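Long-range contacts in UDP-N-acetylenolpyruvoylglucosamine reductase (Listeria monocytogenes, PDB 3TX1), which catalyses the NADPH-dependent, FAD-mediated reduction of UDP-N-acetylenolpyruvoylglucosamine to UDP-N-acetylmuramate, a step in building bacterial peptidoglycan: residues Glu66-Val71 with Thr173-Thr178; Ser88-Lys93 with Lys316-Asp321; Glu135-Leu140 with Phe210-Glu215. One frame throughout, in Å; residues are numbered along the deposited sequence.

Overall arrangement
From the N terminus the chain passes Glu-66-Val-71 on helix 64-76, then Ser-88-Lys-93 beside the FAD, then Glu-135-Leu-140 just after helix 125-134. Loops begin to close at Thr-173-Thr-178, which returns to helix 64-76 and completes contact 1. Phe-210-Glu-215 then completes contact 3, and Lys-316-Asp-321, near the C terminus, completes contact 2. Contact 1 thus crosses both of the others, whereas the span of contact 3 falls entirely within that of contact 2. Contacts 1 and 3 meet one antiparallel sheet through its neighbouring strands 169-175 and 204-214, with centres about 30 Å apart. Contact 2 ties the end of the chain to the cofactor-binding region.

Contact 1: residues Glu66-Val71 with Thr173-Thr178; sequences EAQEVV and TVLTQT
Helix-on-sheet packing joins Glu-66-Val-71 to Thr-173-Thr-178: one face of helix 64-76 lies against the end of strand 169-175 and the turn that follows, within the FAD-binding region but away from the annotated active-site residues. The short helix and strand axes run 27° apart and approach to 10.2 Å, so the gap is bridged by side chains. Leu-175 supplies the main one. Its CG is anti to the carbonyl carbon (chi1 -70°), and both methyls at its end meet the helix and touch Gln-68. CD2 meets the aliphatic part of Gln-68, whose side chain runs across it at about a right angle, with CG of Gln-68 3.6 Å from CD2 of Leu-175. CD1 of Leu-175 also faces Ala-67 CB and Val-71 CG2, each 4.1 Å away. Behind Leu-175, the side chains of Leu-181, Ile-204 and Leu-206 continue the apolar layer into the sheet. One turn along, Val-71 CG1 rests on the backbone of the turn, 3.6 Å from Gln-177 O. Polar links lie around this patch: a water donates to both Val-71 O and Gln-177 O, the latter at 2.9 Å, and Gln-68 NE2 is hydrogen-bonded to Gly-179 O. The chemistry implies that helix and strand are joined chiefly by apolar packing, with the water tying the two backbones indirectly.

Contact 2: residues Ser88-Lys93 with Lys316-Asp321; sequences SNLIIK and KIIGED. With FAD (flavin-adenine dinucleotide), chain B; SO4 (sulfate ion), chain E.
Asn-89 and Lys-316 meet backbone to backbone beside the FAD pyrophosphate: Lys-316 N donates to Asn-89 O at 2.9 Å, while the N of Asn-89 itself reaches FAD O2A at 2.8 Å. One residue earlier, Ser-88 grips FAD O2P twice, through its N at 2.7 Å and through OG. The hydroxyl is placed for this by a chi1 of 74°, which sets OG between the backbone N and the carbonyl carbon. Ser-88 and Asn-89 thus hold one phosphate each, and Gly-87 N adds a further bond to the cofactor. The Lys-316 side chain bends at chi2 (-64°) and leads away from the strand, its NZ donating to a sulfate that probably came from the crystallisation liquor. Beyond the loop the chain enters a two-stranded parallel ladder, 90-92 beside 316-318, which pairs the PCMH-type FAD-binding region with the family's C-terminal region. Ile-91 lies at its middle, N donating to Lys-316 O and O accepting from Ile-318 N at 2.8 Å; Lys-93 N then bonds to Ile-318 O. On the face carrying Leu-90, Ile-92 and Ile-318, the Ile-318 side chain runs alongside that of Ile-92 and its CD1 touches Leu-90 CD2 at 3.8 Å, with Ile-97 next to them. Met-293 of helix 289-307 packs on Ile-91 and Ile-317 at the opposite face. Farther out, the extended Lys-93 passes Ile-317 CG2 and forms a salt bridge from NZ to OD1 of the poorly ordered Asp-321, 3.1 Å away.

Contact 3: residues Glu135-Leu140 with Phe210-Glu215; sequences ESLSGL and FSLALE
The peptide planes flanking Ser-138 and Ala-213 meet in a reciprocal pair: Ser-138 N donates to Ala-213 O at 2.8 Å, Ala-213 N to Ser-138 O at 3.2 Å, and each donor lies in the plane of the carbonyl it addresses. A second flat group, the Glu-215 carboxylate, is carried to Ser-138 by an extended chain, CG anti to the backbone N (chi1 -177°). Its OE1 end comes up to CB and OG of the serine, both of which lie tilted out to the same side of the carboxylate plane; Glu-141 OE2 is hydrogen-bonded to that OG. The ring of Phe-210 stays more distant, with Leu-140 CD2 over one face and 4.5 Å from the ring's CD2. Between these groups lies Leu-212, whose side chain crosses that of Leu-137 at about a right angle, CB against Leu-137 CD2 and CD1 against Leu-137 CB. The other methyl of Leu-212, CD2, is 4.3 Å from Leu-140 CG. Ile-117 and Ala-132 line the same apolar layer. Gly-139, at a phi of 135°, turns the chain out of the pairing with backbone angles that suit a residue without CB. Helix 125-134 ends in a Schellman motif at Ser-136, and the chain passes into a short, weakly bonded antiparallel strand beside the end of strand 204-214, a helix-to-strand junction in the antiparallel sheet of the PCMH-type FAD-binding fold.

Contact 1: residues Glu66-Val71 with Thr173-Thr178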
loop_
_atom_site.group_PDB
_atom_site.type_symbol
_atom_site.label_atom_id
_atom_site.label_comp_id
_atom_site.label_asym_id
_atom_site.label_seq_id
_atom_site.Cartn_x
_atom_site.Cartn_y
_atom_site.Cartn_z
ATOM N N GLU A 66 2.706 8.545 -20.532
ATOM C CA GLU A 66 2.961 7.115 -20.672
ATOM C C GLU A 66 1.937 6.345 -19.870
ATOM O O GLU A 66 1.403 5.335 -20.332
ATOM C CB GLU A 66 4.356 6.747 -20.211
ATOM C CG GLU A 66 5.458 7.161 -21.172
ATOM C CD GLU A 66 6.841 6.566 -20.848
ATOM O OE1 GLU A 66 7.086 5.956 -19.781
ATOM O OE2 GLU A 66 7.721 6.704 -21.706
ATOM N N ALA A 67 1.630 6.825 -18.671
ATOM C CA ALA A 67 0.672 6.088 -17.855
ATOM C C ALA A 67 -0.682 6.066 -18.554
ATOM O O ALA A 67 -1.365 5.050 -18.533
ATOM C CB ALA A 67 0.578 6.640 -16.433
ATOM N N GLN A 68 -1.019 7.174 -19.207
ATOM C CA GLN A 68 -2.267 7.366 -19.913
ATOM C C GLN A 68 -2.454 6.433 -21.089
ATOM O O GLN A 68 -3.478 5.779 -21.235
ATOM C CB GLN A 68 -2.344 8.792 -20.423
ATOM C CG GLN A 68 -2.642 9.766 -19.303
ATOM C CD GLN A 68 -2.891 11.171 -19.794
ATOM O OE1 GLN A 68 -1.943 11.904 -20.101
ATOM N NE2 GLN A 68 -4.165 11.566 -19.867
ATOM N N GLU A 69 -1.447 6.364 -21.927
ATOM C CA GLU A 69 -1.535 5.537 -23.069
ATOM C C GLU A 69 -1.771 4.082 -22.681
ATOM O O GLU A 69 -2.573 3.377 -23.315
ATOM C CB GLU A 69 -0.277 5.709 -23.902
ATOM C CG GLU A 69 -0.181 7.098 -24.514
ATOM C CD GLU A 69 1.096 7.285 -25.306
ATOM O OE1 GLU A 69 2.145 7.079 -24.650
ATOM O OE2 GLU A 69 1.048 7.633 -26.546
ATOM N N VAL A 70 -1.127 3.641 -21.612
ATOM C CA VAL A 70 -1.226 2.239 -21.219
ATOM C C VAL A 70 -2.588 1.924 -20.610
ATOM O O VAL A 70 -3.207 0.906 -20.960
ATOM C CB VAL A 70 -0.046 1.830 -20.311
ATOM C CG1 VAL A 70 -0.184 0.406 -19.811
ATOM C CG2 VAL A 70 1.269 2.006 -21.061
ATOM N N VAL A 71 -3.069 2.823 -19.751
ATOM C CA VAL A 71 -4.386 2.689 -19.148
ATOM C C VAL A 71 -5.451 2.702 -20.207
ATOM O O VAL A 71 -6.378 1.894 -20.170
ATOM C CB VAL A 71 -4.688 3.819 -18.149
ATOM C CG1 VAL A 71 -6.176 3.905 -17.811
ATOM C CG2 VAL A 71 -3.900 3.602 -16.889
ATOM N N THR A 173 -4.135 14.369 -8.432
ATOM C CA THR A 173 -4.215 14.184 -9.872
ATOM C C THR A 173 -4.427 12.699 -10.111
ATOM O O THR A 173 -3.685 11.866 -9.607
ATOM C CB THR A 173 -2.941 14.589 -10.603
ATOM O OG1 THR A 173 -2.592 15.916 -10.230
ATOM C CG2 THR A 173 -3.169 14.530 -12.116
ATOM N N VAL A 174 -5.389 12.381 -10.943
ATOM C CA VAL A 174 -5.761 11.025 -11.124
ATOM C C VAL A 174 -6.078 10.629 -12.585
ATOM O O VAL A 174 -6.265 11.490 -13.451
ATOM C CB VAL A 174 -6.967 10.830 -10.197
ATOM C CG1 VAL A 174 -8.160 10.202 -10.891
ATOM C CG2 VAL A 174 -6.560 10.131 -8.926
ATOM N N LEU A 175 -6.097 9.324 -12.851
ATOM C CA LEU A 175 -6.509 8.791 -14.140
ATOM C C LEU A 175 -7.739 7.946 -13.971
ATOM O O LEU A 175 -7.793 7.035 -13.152
ATOM C CB LEU A 175 -5.419 7.954 -14.822
ATOM C CG LEU A 175 -4.138 8.634 -15.377
ATOM C CD1 LEU A 175 -3.383 7.670 -16.281
ATOM C CD2 LEU A 175 -4.387 9.925 -16.138
ATOM N N THR A 176 -8.748 8.263 -14.753
ATOM C CA THR A 176 -9.960 7.475 -14.755
ATOM C C THR A 176 -9.658 6.192 -15.528
ATOM O O THR A 176 -8.642 6.089 -16.235
ATOM C CB THR A 176 -11.114 8.242 -15.405
ATOM O OG1 THR A 176 -10.875 8.364 -16.809
ATOM C CG2 THR A 176 -11.233 9.638 -14.801
ATOM N N GLN A 177 -10.541 5.211 -15.404
ATOM C CA GLN A 177 -10.325 3.930 -16.071
ATOM C C GLN A 177 -10.192 4.043 -17.581
ATOM O O GLN A 177 -9.623 3.153 -18.225
ATOM C CB GLN A 177 -11.406 2.925 -15.697
ATOM C CG GLN A 177 -11.228 2.275 -14.328
ATOM C CD GLN A 177 -12.146 1.064 -14.146
ATOM O OE1 GLN A 177 -13.137 0.897 -14.870
ATOM N NE2 GLN A 177 -11.814 0.211 -13.184
ATOM N N THR A 178 -10.707 5.132 -18.152
ATOM C CA THR A 178 -10.597 5.301 -19.597
ATOM C C THR A 178 -9.239 5.905 -19.963
ATOM O O THR A 178 -8.863 5.913 -21.131
ATOM C CB THR A 178 -11.721 6.160 -20.209
ATOM O OG1 THR A 178 -11.489 7.527 -19.904
ATOM C CG2 THR A 178 -13.089 5.757 -19.716
HETATM O O HOH W 1 -8.204 0.635 -17.735
#

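Contact 2: residues Ser88-Lys93 with Lys316-Asp321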
loop_
_atom_site.group_PDB
_atom_site.type_symbol
_atom_site.label_atom_id
_atom_site.label_comp_id
_atom_site.label_asym_id
_atom_site.label_seq_id
_atom_site.Cartn_x
_atom_site.Cartn_y
_atom_site.Cartn_z
ATOM N N SER A 88 2.809 -3.053 0.260
ATOM C CA SER A 88 3.041 -3.124 1.684
ATOM C C SER A 88 1.721 -3.446 2.293
ATOM O O SER A 88 1.629 -3.690 3.488
ATOM C CB SER A 88 3.674 -1.853 2.251
ATOM O OG SER A 88 2.756 -0.783 2.333
ATOM N N ASN A 89 0.689 -3.468 1.458
ATOM C CA ASN A 89 -0.658 -3.804 1.922
ATOM C C ASN A 89 -1.389 -4.802 1.013
ATOM O O ASN A 89 -2.614 -4.750 0.871
ATOM C CB ASN A 89 -1.520 -2.579 2.058
ATOM C CG ASN A 89 -2.772 -2.869 2.842
ATOM O OD1 ASN A 89 -2.789 -3.833 3.599
ATOM N ND2 ASN A 89 -3.821 -2.032 2.699
ATOM N N LEU A 90 -0.628 -5.688 0.373
ATOM C CA LEU A 90 -1.226 -6.761 -0.400
ATOM C C LEU A 90 -0.314 -7.977 -0.548
ATOM O O LEU A 90 0.954 -7.895 -0.343
ATOM C CB LEU A 90 -1.784 -6.279 -1.737
ATOM C CG LEU A 90 -0.861 -5.755 -2.822
ATOM C CD1 LEU A 90 0.028 -6.874 -3.332
ATOM C CD2 LEU A 90 -1.704 -5.204 -3.964
ATOM N N ILE A 91 -1.081 -9.045 -0.769
ATOM C CA ILE A 91 -0.664 -10.370 -1.045
ATOM C C ILE A 91 -1.297 -10.696 -2.378
ATOM O O ILE A 91 -2.484 -10.504 -2.628
ATOM C CB ILE A 91 -1.138 -11.347 0.040
ATOM C CG1 ILE A 91 -0.556 -10.923 1.391
ATOM C CG2 ILE A 91 -0.749 -12.784 -0.314
ATOM C CD1 ILE A 91 -1.119 -11.696 2.556
ATOM N N ILE A 92 -0.391 -11.135 -3.216
ATOM C CA ILE A 92 -0.496 -11.605 -4.611
ATOM C C ILE A 92 -0.221 -13.090 -4.668
ATOM O O ILE A 92 0.925 -13.498 -4.500
ATOM C CB ILE A 92 0.537 -10.991 -5.581
ATOM C CG1 ILE A 92 0.451 -9.471 -5.635
ATOM C CG2 ILE A 92 0.303 -11.532 -6.985
ATOM C CD1 ILE A 92 1.796 -8.845 -5.925
ATOM N N LYS A 93 -1.250 -13.879 -4.978
ATOM C CA LYS A 93 -1.146 -15.346 -5.058
ATOM C C LYS A 93 -0.074 -15.774 -6.027
ATOM O O LYS A 93 0.265 -15.032 -6.914
ATOM C CB LYS A 93 -2.488 -15.950 -5.454
ATOM C CG LYS A 93 -3.591 -15.504 -4.509
ATOM C CD LYS A 93 -4.927 -16.186 -4.767
ATOM C CE LYS A 93 -5.910 -15.822 -3.655
ATOM N NZ LYS A 93 -7.201 -16.544 -3.804
ATOM N N LYS A 316 -4.929 -6.523 1.141
ATOM C CA LYS A 316 -5.608 -6.914 -0.125
ATOM C C LYS A 316 -5.077 -8.224 -0.622
ATOM O O LYS A 316 -3.863 -8.461 -0.543
ATOM C CB LYS A 316 -5.360 -5.921 -1.278
ATOM C CG LYS A 316 -5.714 -4.478 -1.032
ATOM C CD LYS A 316 -7.197 -4.304 -0.816
ATOM C CE LYS A 316 -7.455 -2.846 -0.447
ATOM N NZ LYS A 316 -8.899 -2.576 -0.175
ATOM N N ILE A 317 -5.975 -9.009 -1.212
ATOM C CA ILE A 317 -5.677 -10.318 -1.765
ATOM C C ILE A 317 -5.934 -10.308 -3.262
ATOM O O ILE A 317 -7.068 -10.058 -3.675
ATOM C CB ILE A 317 -6.574 -11.404 -1.111
ATOM C CG1 ILE A 317 -6.004 -11.838 0.246
ATOM C CG2 ILE A 317 -6.723 -12.635 -2.005
ATOM C CD1 ILE A 317 -6.282 -10.890 1.384
ATOM N N ILE A 318 -4.909 -10.590 -4.077
ATOM C CA ILE A 318 -5.067 -10.555 -5.550
ATOM C C ILE A 318 -4.225 -11.593 -6.306
ATOM O O ILE A 318 -3.184 -12.044 -5.803
ATOM C CB ILE A 318 -4.749 -9.168 -6.149
ATOM C CG1 ILE A 318 -3.289 -8.811 -5.871
ATOM C CG2 ILE A 318 -5.723 -8.103 -5.652
ATOM C CD1 ILE A 318 -2.777 -7.634 -6.655
ATOM N N GLY A 319 -4.658 -11.887 -7.543
ATOM C CA GLY A 319 -4.085 -12.925 -8.406
ATOM C C GLY A 319 -5.004 -14.127 -8.251
ATOM O O GLY A 319 -6.042 -13.992 -7.617
ATOM N N GLU A 320 -4.715 -15.273 -8.869
ATOM C CA GLU A 320 -5.508 -16.470 -8.530
ATOM C C GLU A 320 -4.665 -17.624 -8.071
ATOM O O GLU A 320 -3.448 -17.506 -7.966
ATOM C CB GLU A 320 -6.545 -16.935 -9.564
ATOM C CG GLU A 320 -6.089 -16.977 -11.003
ATOM C CD GLU A 320 -6.265 -15.638 -11.658
ATOM O OE1 GLU A 320 -6.945 -14.796 -11.037
ATOM O OE2 GLU A 320 -5.739 -15.438 -12.774
ATOM N N ASP A 321 -5.326 -18.743 -7.805
ATOM C CA ASP A 321 -4.649 -19.906 -7.274
ATOM C C ASP A 321 -3.796 -20.584 -8.326
ATOM O O ASP A 321 -4.316 -20.984 -9.365
ATOM C CB ASP A 321 -5.670 -20.860 -6.666
ATOM C CG ASP A 321 -6.209 -20.370 -5.321
ATOM O OD1 ASP A 321 -5.973 -19.201 -4.937
ATOM O OD2 ASP A 321 -6.870 -21.180 -4.636
HETATM P PA FAD B . 0.090 -1.569 -2.246
HETATM O O1A FAD B . 1.041 -1.691 -3.389
HETATM O O2A FAD B . 0.169 -2.547 -1.110
HETATM O O5B FAD B . -1.406 -1.706 -2.792
HETATM C C5B FAD B . -2.351 -1.100 -1.916
HETATM C C4B FAD B . -3.662 -0.799 -2.611
HETATM O O4B FAD B . -3.626 0.491 -3.200
HETATM C C3B FAD B . -4.064 -1.745 -3.721
HETATM O O3B FAD B . -5.510 -1.685 -3.800
HETATM C C2B FAD B . -3.458 -1.039 -4.933
HETATM O O2B FAD B . -3.976 -1.366 -6.237
HETATM C C1B FAD B . -3.803 0.385 -4.608
HETATM N N9A FAD B . -2.824 1.283 -5.194
HETATM C C8A FAD B . -1.492 1.274 -5.029
HETATM N N7A FAD B . -0.961 2.347 -5.679
HETATM C C5A FAD B . -1.950 3.064 -6.258
HETATM C C6A FAD B . -2.104 4.266 -7.118
HETATM N N6A FAD B . -1.052 5.019 -7.546
HETATM N N1A FAD B . -3.359 4.613 -7.474
HETATM C C2A FAD B . -4.430 3.930 -7.088
HETATM N N3A FAD B . -4.378 2.821 -6.349
HETATM C C4A FAD B . -3.188 2.346 -5.916
HETATM N N1 FAD B . -1.248 1.323 6.852
HETATM C C2 FAD B . -1.759 2.297 7.644
HETATM O O2 FAD B . -2.755 2.933 7.262
HETATM N N3 FAD B . -1.236 2.659 8.823
HETATM C C4 FAD B . -0.175 2.073 9.360
HETATM O O4 FAD B . 0.262 2.412 10.484
HETATM C C4X FAD B . 0.436 1.002 8.559
HETATM N N5 FAD B . 1.509 0.365 9.018
HETATM C C5X FAD B . 2.102 -0.620 8.329
HETATM C C6 FAD B . 3.229 -1.220 8.870
HETATM C C7 FAD B . 3.883 -2.211 8.187
HETATM C C7M FAD B . 5.096 -2.865 8.795
HETATM C C8 FAD B . 3.348 -2.594 6.861
HETATM C C8M FAD B . 3.993 -3.668 6.061
HETATM C C9 FAD B . 2.238 -1.998 6.327
HETATM C C9A FAD B . 1.581 -1.014 7.024
HETATM N N10 FAD B . 0.441 -0.363 6.490
HETATM C C10 FAD B . -0.157 0.656 7.253
HETATM C "C1'" FAD B . -0.111 -0.776 5.186
HETATM C "C2'" FAD B . 0.486 0.017 4.046
HETATM O "O2'" FAD B . 1.693 0.649 4.464
HETATM C "C3'" FAD B . -0.458 1.110 3.582
HETATM O "O3'" FAD B . -1.693 0.475 3.279
HETATM C "C4'" FAD B . 0.110 1.789 2.338
HETATM O "O4'" FAD B . -0.436 3.105 2.165
HETATM C "C5'" FAD B . -0.048 0.948 1.084
HETATM O "O5'" FAD B . 0.930 1.386 0.172
HETATM P P FAD B . 1.397 0.566 -1.096
HETATM O O1P FAD B . 1.973 1.584 -2.011
HETATM O O2P FAD B . 2.254 -0.518 -0.536
HETATM O O3P FAD B . 0.095 -0.084 -1.671
HETATM S S SO4 E . -10.278 -1.724 -3.592
HETATM O O1 SO4 E . -10.585 -0.584 -4.494
HETATM O O2 SO4 E . -10.231 -1.244 -2.190
HETATM O O3 SO4 E . -11.316 -2.770 -3.750
HETATM O O4 SO4 E . -8.970 -2.327 -3.945
#

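Contact 3: residues Glu135-Leu140 with Phe210-Glu215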
loop_
_atom_site.group_PDB
_atom_site.type_symbol
_atom_site.label_atom_id
_atom_site.label_comp_id
_atom_site.label_asym_id
_atom_site.label_seq_id
_atom_site.Cartn_x
_atom_site.Cartn_y
_atom_site.Cartn_z
ATOM N N GLU A 135 10.624 21.303 6.182
ATOM C CA GLU A 135 9.978 22.574 5.878
ATOM C C GLU A 135 9.222 23.113 7.087
ATOM O O GLU A 135 8.643 24.198 7.037
ATOM C CB GLU A 135 9.028 22.421 4.688
ATOM C CG GLU A 135 9.592 21.591 3.546
ATOM C CD GLU A 135 10.785 22.250 2.882
ATOM O OE1 GLU A 135 10.689 23.446 2.535
ATOM O OE2 GLU A 135 11.819 21.572 2.707
ATOM N N SER A 136 9.230 22.428 8.185
ATOM C CA SER A 136 8.458 22.973 9.245
ATOM C C SER A 136 7.040 23.000 8.752
ATOM O O SER A 136 6.362 23.983 8.809
ATOM C CB SER A 136 8.933 24.373 9.560
ATOM O OG SER A 136 10.243 24.332 10.052
ATOM N N LEU A 137 6.592 21.877 8.251
ATOM C CA LEU A 137 5.168 21.699 7.992
ATOM C C LEU A 137 4.580 20.602 8.872
ATOM O O LEU A 137 5.142 19.512 8.981
ATOM C CB LEU A 137 4.929 21.374 6.516
ATOM C CG LEU A 137 4.708 22.568 5.585
ATOM C CD1 LEU A 137 4.745 22.129 4.129
ATOM C CD2 LEU A 137 3.393 23.263 5.906
ATOM N N SER A 138 3.447 20.897 9.499
ATOM C CA SER A 138 2.783 19.938 10.371
ATOM C C SER A 138 1.473 19.402 9.811
ATOM O O SER A 138 0.740 20.096 9.110
ATOM C CB SER A 138 2.543 20.540 11.753
ATOM O OG SER A 138 1.890 19.593 12.569
ATOM N N GLY A 139 1.197 18.158 10.153
ATOM C CA GLY A 139 -0.021 17.517 9.734
ATOM C C GLY A 139 0.268 16.120 9.243
ATOM O O GLY A 139 -0.654 15.300 9.193
ATOM N N LEU A 140 1.523 15.859 8.842
ATOM C CA LEU A 140 1.915 14.521 8.368
ATOM C C LEU A 140 2.583 13.605 9.415
ATOM O O LEU A 140 2.750 12.404 9.193
ATOM C CB LEU A 140 2.812 14.593 7.121
ATOM C CG LEU A 140 2.182 14.753 5.734
ATOM C CD1 LEU A 140 3.304 14.655 4.706
ATOM C CD2 LEU A 140 1.061 13.757 5.411
ATOM N N PHE A 210 -1.083 17.883 -0.207
ATOM C CA PHE A 210 -1.486 17.949 1.199
ATOM C C PHE A 210 -1.444 19.390 1.749
ATOM O O PHE A 210 -0.438 20.097 1.577
ATOM C CB PHE A 210 -0.572 17.073 2.019
ATOM C CG PHE A 210 -0.342 15.709 1.441
ATOM C CD1 PHE A 210 0.833 15.431 0.749
ATOM C CD2 PHE A 210 -1.260 14.679 1.650
ATOM C CE1 PHE A 210 1.081 14.166 0.245
ATOM C CE2 PHE A 210 -1.026 13.410 1.153
ATOM C CZ PHE A 210 0.146 13.159 0.450
ATOM N N SER A 211 -2.548 19.826 2.369
ATOM C CA SER A 211 -2.674 21.159 3.000
ATOM C C SER A 211 -2.081 21.161 4.416
ATOM O O SER A 211 -2.770 20.818 5.379
ATOM C CB SER A 211 -4.142 21.543 3.121
ATOM O OG SER A 211 -4.623 22.164 1.958
ATOM N N LEU A 212 -0.843 21.563 4.595
ATOM C CA LEU A 212 -0.302 21.530 5.932
ATOM C C LEU A 212 -0.287 22.891 6.614
ATOM O O LEU A 212 -0.668 23.882 6.048
ATOM C CB LEU A 212 1.085 20.908 5.932
ATOM C CG LEU A 212 1.300 19.603 5.177
ATOM C CD1 LEU A 212 2.702 19.074 5.352
ATOM C CD2 LEU A 212 0.256 18.553 5.464
ATOM N N ALA A 213 0.144 22.931 7.844
ATOM C CA ALA A 213 0.260 24.200 8.542
ATOM C C ALA A 213 1.697 24.445 9.056
ATOM O O ALA A 213 2.419 23.503 9.404
ATOM C CB ALA A 213 -0.744 24.261 9.680
ATOM N N LEU A 214 2.122 25.709 9.083
ATOM C CA LEU A 214 3.448 26.046 9.631
ATOM C C LEU A 214 3.512 25.933 11.162
ATOM O O LEU A 214 2.621 26.392 11.874
ATOM C CB LEU A 214 3.984 27.387 9.113
ATOM C CG LEU A 214 4.650 27.274 7.733
ATOM C CD1 LEU A 214 4.759 28.647 7.093
ATOM C CD2 LEU A 214 6.010 26.569 7.757
ATOM N N GLU A 215 4.576 25.283 11.626
ATOM C CA GLU A 215 4.817 24.987 13.022
ATOM C C GLU A 215 6.295 24.645 13.230
ATOM O O GLU A 215 6.968 24.146 12.315
ATOM C CB GLU A 215 3.888 23.855 13.480
ATOM C CG GLU A 215 3.983 23.486 14.948
ATOM C CD GLU A 215 3.007 22.392 15.357
ATOM O OE1 GLU A 215 2.259 21.873 14.481
ATOM O OE2 GLU A 215 2.999 22.045 16.564
#